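D-threo-3-hydroxyaspartate dehydratase (Delftia, PDB 3WQC) catalyses the pyridoxal 5'-phosphate- and divalent metal-dependent removal of ammonia from D-threo-3-hydroxyaspartate, giving oxaloacetate. Local coordinates at residues Arg29-Asn33 against Ala263-Ala267; Tyr308-Leu314 against Arg354-Asn360. The contacts are given in a common frame with arbitrary orientation. Numbering follows the deposited sequence.

In the fold
The fold joins an alanine racemase-like TIM-barrel domain, which carries the bound pyridoxal 5'-phosphate, to a mostly beta domain of the D-serine dehydratase family. Interaction 1 lies where the two meet: helix 27-44 rests on the loop that leads into strand 268-278. Interaction 2 is internal to the beta domain and pairs strands 310-312 and 354-358. Their centres are about 14 Å apart, and they touch through L358, whose CD2 is 3.9 Å from V266 CG1. Both stand back from the catalytic centre; the N33 side chain is about 11 Å from the cofactor, and that of N360 about 13 Å from it.

Interaction 1. Residues Arg29-Asn33 against Ala263-Ala267; sequences RMQRN and AEDVA
R29 lays its long side chain over segment 263-267, bringing helix 27-44 of the alanine racemase-like barrel domain against the loop that enters strand 268-278 of the beta domain. Residues 29-33 are one regular helical turn, phi/psi near -65/-40, with N33 N bonded to R29 O at 3.0 Å. Opposite, 263-265 make a 3-10 turn in which V266 N reaches A263 O at 3.0 Å; V266 is then extended (-80/116). Among CA atoms the nearest pair across the contact is R29-A267, 5.2 Å.

R29 is m at chi1 and t at chi2 and chi3, so its chain runs straight across the turn. R29 NH1 donates to V266 O at 2.8 Å, near the plane of the guanidinium, while E264 O lies over one face, 3.1 Å from R29 CZ, at an angle unsuited to a hydrogen bond. At the root of the same side chain, R29 CB packs on A267 CB at 3.6 Å, and the A267 methyl also meets M30 CB at 4.2 Å; the rest of M30 leads away to V249, F250 and A63.

One turn on, N33 (chi1 m) points the same way. Its amide bonds V249 O as well as the turn, and F251 packs beside it. A267 is further held by backbone hydrogen bonds to D26 and F250, so the end of strand 22-26, the helix and the interdomain loop are fastened together. The second clasp is N33 ND2 to D265 O, 3.1 Å.

Interaction 2. Residues Tyr308-Leu314 against Arg354-Asn360; sequences YGQVCDL and RLRILPN
L314, R356 and L358 bury most surface in an antiparallel strand pair of the beta domain's mixed sheet, where 310-312 runs against 354-358 at 146° with axes 4.7 Å apart. Q310-L358 and C312-R356 are hydrogen-bonded pairs (Q310 N to L358 O 3.1 Å, L358 N to Q310 O 2.9 Å; C312 N to R356 O 2.8 Å, R356 N to C312 O 3.0 Å); V311-I357 is non-hydrogen-bonded.

L358 (m, t), R356, C312 and Q310 share one face, where C312 SG (chi1 m) packs 3.6 Å from L358 CG. On the other, V311 CG2 meets I357 CD1 at 4.1 Å. R356 (m, t, p) curls back so that NH2 donates to L314 O at 3.0 Å; its NE binds S269 on strand 268-278. L314 (t, p), just past the strand, sets CD1 3.8 Å from R354 CB, and a water bridges L314 N to R354 O.

At the far end a CB on G309 (phi/psi 149/155) would clash with I357 CG2 and L358 O. N360 OD1 bonds T299 OG1 and ND2 G307 O; a second water donates to Y308 O (2.7 Å) and accepts from N360 N (2.9 Å) and N360 ND2 (3.0 Å).

Interaction 1. Residues Arg29-Asn33 against Ala263-Ala267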
loop_
_atom_site.group_PDB
_atom_site.type_symbol
_atom_site.label_atom_id
_atom_site.label_comp_id
_atom_site.label_asym_id
_atom_site.label_seq_id
_atom_site.Cartn_x
_atom_site.Cartn_y
_atom_site.Cartn_z
ATOM N N ARG B 29 -8.767 -22.352 -5.740
ATOM C CA ARG B 29 -8.082 -21.688 -6.884
ATOM C C ARG B 29 -6.599 -21.600 -6.616
ATOM O O ARG B 29 -5.794 -21.825 -7.549
ATOM C CB ARG B 29 -8.587 -20.268 -7.079
ATOM C CG ARG B 29 -10.010 -20.272 -7.636
ATOM C CD ARG B 29 -10.489 -18.838 -7.871
ATOM N NE ARG B 29 -11.853 -18.819 -8.455
ATOM C CZ ARG B 29 -12.385 -17.710 -8.997
ATOM N NH1 ARG B 29 -11.683 -16.540 -9.117
ATOM N NH2 ARG B 29 -13.598 -17.782 -9.511
ATOM N N MET B 30 -6.210 -21.293 -5.368
ATOM C CA MET B 30 -4.744 -21.189 -5.021
ATOM C C MET B 30 -4.082 -22.578 -5.271
ATOM O O MET B 30 -2.982 -22.646 -5.926
ATOM C CB MET B 30 -4.507 -20.825 -3.570
ATOM C CG MET B 30 -3.036 -20.650 -3.211
ATOM S SD MET B 30 -2.753 -20.578 -1.442
ATOM C CE MET B 30 -2.970 -22.313 -0.885
ATOM N N GLN B 31 -4.711 -23.673 -4.867
ATOM C CA GLN B 31 -4.101 -25.002 -5.113
ATOM C C GLN B 31 -3.996 -25.335 -6.581
ATOM O O GLN B 31 -2.977 -25.925 -6.996
ATOM C CB GLN B 31 -4.939 -26.061 -4.426
ATOM C CG GLN B 31 -4.515 -26.067 -2.993
ATOM C CD GLN B 31 -3.023 -26.518 -2.729
ATOM O OE1 GLN B 31 -2.565 -26.239 -1.714
ATOM N NE2 GLN B 31 -2.370 -27.259 -3.634
ATOM N N ARG B 32 -4.967 -24.924 -7.417
ATOM C CA ARG B 32 -4.898 -25.154 -8.907
ATOM C C ARG B 32 -3.712 -24.360 -9.423
ATOM O O ARG B 32 -2.988 -24.822 -10.297
ATOM C CB ARG B 32 -6.148 -24.707 -9.715
ATOM C CG ARG B 32 -7.305 -25.735 -9.675
ATOM C CD ARG B 32 -8.649 -25.135 -10.061
ATOM N NE ARG B 32 -9.468 -25.603 -8.938
ATOM C CZ ARG B 32 -10.431 -24.922 -8.312
ATOM N NH1 ARG B 32 -10.793 -23.705 -8.735
ATOM N NH2 ARG B 32 -11.005 -25.456 -7.234
ATOM N N ASN B 33 -3.519 -23.119 -8.960
ATOM C CA ASN B 33 -2.371 -22.296 -9.478
ATOM C C ASN B 33 -1.038 -22.930 -9.082
ATOM O O ASN B 33 -0.115 -22.953 -9.904
ATOM C CB ASN B 33 -2.495 -20.887 -8.841
ATOM C CG ASN B 33 -3.687 -20.096 -9.365
ATOM O OD1 ASN B 33 -4.276 -20.418 -10.425
ATOM N ND2 ASN B 33 -4.075 -19.029 -8.616
ATOM N N ALA B 263 -9.702 -14.408 -15.431
ATOM C CA ALA B 263 -10.165 -13.832 -14.170
ATOM C C ALA B 263 -10.629 -14.941 -13.166
ATOM O O ALA B 263 -10.403 -14.811 -11.955
ATOM C CB ALA B 263 -11.275 -12.813 -14.448
ATOM N N GLU B 264 -11.182 -16.068 -13.676
ATOM C CA GLU B 264 -11.580 -17.181 -12.846
ATOM C C GLU B 264 -10.412 -17.904 -12.203
ATOM O O GLU B 264 -10.674 -18.749 -11.303
ATOM C CB GLU B 264 -12.434 -18.257 -13.602
ATOM C CG GLU B 264 -13.613 -17.796 -14.408
ATOM C CD GLU B 264 -13.213 -17.540 -15.865
ATOM O OE1 GLU B 264 -13.401 -18.460 -16.722
ATOM O OE2 GLU B 264 -12.695 -16.416 -16.137
ATOM N N ASP B 265 -9.144 -17.605 -12.615
ATOM C CA ASP B 265 -7.990 -18.196 -11.898
ATOM C C ASP B 265 -7.503 -17.313 -10.753
ATOM O O ASP B 265 -6.618 -17.801 -9.998
ATOM C CB ASP B 265 -6.794 -18.442 -12.880
ATOM C CG ASP B 265 -7.224 -19.254 -14.100
ATOM O OD1 ASP B 265 -8.091 -20.154 -13.932
ATOM O OD2 ASP B 265 -6.803 -18.994 -15.255
ATOM N N VAL B 266 -8.072 -16.119 -10.552
ATOM C CA VAL B 266 -7.546 -15.178 -9.561
ATOM C C VAL B 266 -8.051 -15.637 -8.198
ATOM O O VAL B 266 -9.283 -15.712 -7.973
ATOM C CB VAL B 266 -7.978 -13.740 -9.907
ATOM C CG1 VAL B 266 -7.528 -12.727 -8.841
ATOM C CG2 VAL B 266 -7.412 -13.292 -11.255
ATOM N N ALA B 267 -7.110 -16.030 -7.335
ATOM C CA ALA B 267 -7.418 -16.642 -6.038
ATOM C C ALA B 267 -7.590 -15.608 -4.931
ATOM O O ALA B 267 -8.026 -15.957 -3.864
ATOM C CB ALA B 267 -6.383 -17.748 -5.721
#

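Interaction 2. Residues Tyr308-Leu314 against Arg354-Asn360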
loop_
_atom_site.group_PDB
_atom_site.type_symbol
_atom_site.label_atom_id
_atom_site.label_comp_id
_atom_site.label_asym_id
_atom_site.label_seq_id
_atom_site.Cartn_x
_atom_site.Cartn_y
_atom_site.Cartn_z
ATOM N N TYR B 308 -9.807 0.343 -9.853
ATOM C CA TYR B 308 -9.241 -0.220 -8.663
ATOM C C TYR B 308 -9.719 -1.645 -8.378
ATOM O O TYR B 308 -9.444 -2.199 -7.299
ATOM C CB TYR B 308 -9.516 0.701 -7.447
ATOM C CG TYR B 308 -8.657 1.913 -7.483
ATOM C CD1 TYR B 308 -9.039 3.137 -8.129
ATOM C CD2 TYR B 308 -7.391 1.892 -6.817
ATOM C CE1 TYR B 308 -8.173 4.244 -8.168
ATOM C CE2 TYR B 308 -6.552 2.997 -6.892
ATOM C CZ TYR B 308 -6.938 4.141 -7.500
ATOM O OH TYR B 308 -6.114 5.228 -7.503
ATOM N N GLY B 309 -10.394 -2.292 -9.364
ATOM C CA GLY B 309 -10.646 -3.719 -9.234
ATOM C C GLY B 309 -11.941 -4.119 -9.915
ATOM O O GLY B 309 -12.852 -3.285 -10.039
ATOM N N GLN B 310 -11.997 -5.382 -10.301
ATOM C CA GLN B 310 -13.220 -5.952 -10.898
ATOM C C GLN B 310 -14.187 -6.409 -9.812
ATOM O O GLN B 310 -13.843 -7.192 -8.947
ATOM C CB GLN B 310 -12.854 -7.175 -11.763
ATOM C CG GLN B 310 -14.071 -7.955 -12.293
ATOM C CD GLN B 310 -14.934 -7.082 -13.178
ATOM O OE1 GLN B 310 -14.449 -6.466 -14.135
ATOM N NE2 GLN B 310 -16.281 -7.022 -12.873
ATOM N N VAL B 311 -15.455 -5.970 -9.916
ATOM C CA VAL B 311 -16.465 -6.362 -8.892
ATOM C C VAL B 311 -16.933 -7.809 -9.153
ATOM O O VAL B 311 -17.261 -8.156 -10.377
ATOM C CB VAL B 311 -17.651 -5.415 -9.011
ATOM C CG1 VAL B 311 -18.818 -5.907 -8.129
ATOM C CG2 VAL B 311 -17.223 -3.999 -8.634
ATOM N N CYS B 312 -17.053 -8.624 -8.121
ATOM C CA CYS B 312 -17.631 -9.948 -8.186
ATOM C C CYS B 312 -18.687 -9.999 -7.103
ATOM O O CYS B 312 -18.659 -9.205 -6.112
ATOM C CB CYS B 312 -16.581 -11.013 -7.816
ATOM S SG CYS B 312 -15.168 -10.977 -8.924
ATOM N N ASP B 313 -19.619 -10.935 -7.238
ATOM C CA ASP B 313 -20.595 -11.122 -6.162
ATOM C C ASP B 313 -19.955 -11.855 -4.970
ATOM O O ASP B 313 -18.735 -12.244 -5.010
ATOM C CB ASP B 313 -21.836 -11.793 -6.729
ATOM C CG ASP B 313 -21.582 -13.212 -7.304
ATOM O OD1 ASP B 313 -20.586 -13.854 -6.851
ATOM O OD2 ASP B 313 -22.451 -13.691 -8.135
ATOM N N LEU B 314 -20.751 -12.095 -3.925
ATOM C CA LEU B 314 -20.266 -12.786 -2.737
ATOM C C LEU B 314 -19.723 -14.170 -3.033
ATOM O O LEU B 314 -18.851 -14.680 -2.291
ATOM C CB LEU B 314 -21.372 -12.819 -1.662
ATOM C CG LEU B 314 -21.022 -13.351 -0.274
ATOM C CD1 LEU B 314 -19.788 -12.612 0.344
ATOM C CD2 LEU B 314 -22.297 -13.172 0.595
ATOM N N ARG B 354 -22.538 -7.484 0.436
ATOM C CA ARG B 354 -21.096 -7.868 0.394
ATOM C C ARG B 354 -20.705 -8.252 -1.013
ATOM O O ARG B 354 -21.442 -9.018 -1.720
ATOM C CB ARG B 354 -20.828 -9.039 1.319
ATOM C CG ARG B 354 -20.934 -8.600 2.742
ATOM C CD ARG B 354 -20.682 -9.685 3.721
ATOM N NE ARG B 354 -20.636 -8.916 4.979
ATOM C CZ ARG B 354 -19.737 -9.039 5.946
ATOM N NH1 ARG B 354 -18.889 -10.039 5.928
ATOM N NH2 ARG B 354 -19.786 -8.193 6.977
ATOM N N LEU B 355 -19.538 -7.779 -1.439
ATOM C CA LEU B 355 -19.015 -8.003 -2.815
ATOM C C LEU B 355 -17.567 -8.466 -2.656
ATOM O O LEU B 355 -16.996 -8.375 -1.570
ATOM C CB LEU B 355 -18.999 -6.688 -3.568
ATOM C CG LEU B 355 -20.340 -6.070 -3.834
ATOM C CD1 LEU B 355 -20.169 -4.678 -4.391
ATOM C CD2 LEU B 355 -21.184 -6.994 -4.740
ATOM N N ARG B 356 -16.957 -8.979 -3.711
ATOM C CA ARG B 356 -15.539 -9.335 -3.664
ATOM C C ARG B 356 -14.868 -8.592 -4.829
ATOM O O ARG B 356 -15.370 -8.605 -5.936
ATOM C CB ARG B 356 -15.383 -10.880 -3.760
ATOM C CG ARG B 356 -15.813 -11.471 -2.412
ATOM C CD ARG B 356 -16.052 -12.959 -2.527
ATOM N NE ARG B 356 -14.834 -13.756 -2.710
ATOM C CZ ARG B 356 -14.869 -15.091 -2.789
ATOM N NH1 ARG B 356 -13.720 -15.751 -2.946
ATOM N NH2 ARG B 356 -16.045 -15.762 -2.766
ATOM N N ILE B 357 -13.716 -8.018 -4.592
ATOM C CA ILE B 357 -13.079 -7.213 -5.645
ATOM C C ILE B 357 -11.777 -7.876 -6.070
ATOM O O ILE B 357 -10.920 -8.214 -5.207
ATOM C CB ILE B 357 -12.749 -5.777 -5.158
ATOM C CG1 ILE B 357 -13.918 -5.088 -4.356
ATOM C CG2 ILE B 357 -12.130 -4.927 -6.238
ATOM C CD1 ILE B 357 -15.150 -4.950 -5.238
ATOM N N LEU B 358 -11.637 -8.190 -7.361
ATOM C CA LEU B 358 -10.361 -8.758 -7.811
ATOM C C LEU B 358 -9.351 -7.625 -7.981
ATOM O O LEU B 358 -9.666 -6.591 -8.582
ATOM C CB LEU B 358 -10.501 -9.486 -9.197
ATOM C CG LEU B 358 -11.552 -10.634 -9.212
ATOM C CD1 LEU B 358 -11.632 -11.193 -10.663
ATOM C CD2 LEU B 358 -11.171 -11.662 -8.148
ATOM N N PRO B 359 -8.095 -7.858 -7.537
ATOM C CA PRO B 359 -7.107 -6.790 -7.520
ATOM C C PRO B 359 -6.375 -6.596 -8.866
ATOM O O PRO B 359 -6.215 -7.586 -9.638
ATOM C CB PRO B 359 -6.068 -7.321 -6.522
ATOM C CG PRO B 359 -6.155 -8.825 -6.669
ATOM C CD PRO B 359 -7.647 -9.093 -6.878
ATOM N N ASN B 360 -5.868 -5.380 -9.110
ATOM C CA ASN B 360 -4.915 -5.169 -10.207
ATOM C C ASN B 360 -3.646 -6.030 -9.958
ATOM O O ASN B 360 -3.235 -6.728 -10.925
ATOM C CB ASN B 360 -4.420 -3.710 -10.275
ATOM C CG ASN B 360 -5.475 -2.766 -10.917
ATOM O OD1 ASN B 360 -5.212 -2.259 -12.014
ATOM N ND2 ASN B 360 -6.644 -2.542 -10.315
HETATM O O HOH W 1 -6.923 -3.270 -7.448
HETATM O O HOH W 2 -22.992 -10.158 -3.636
#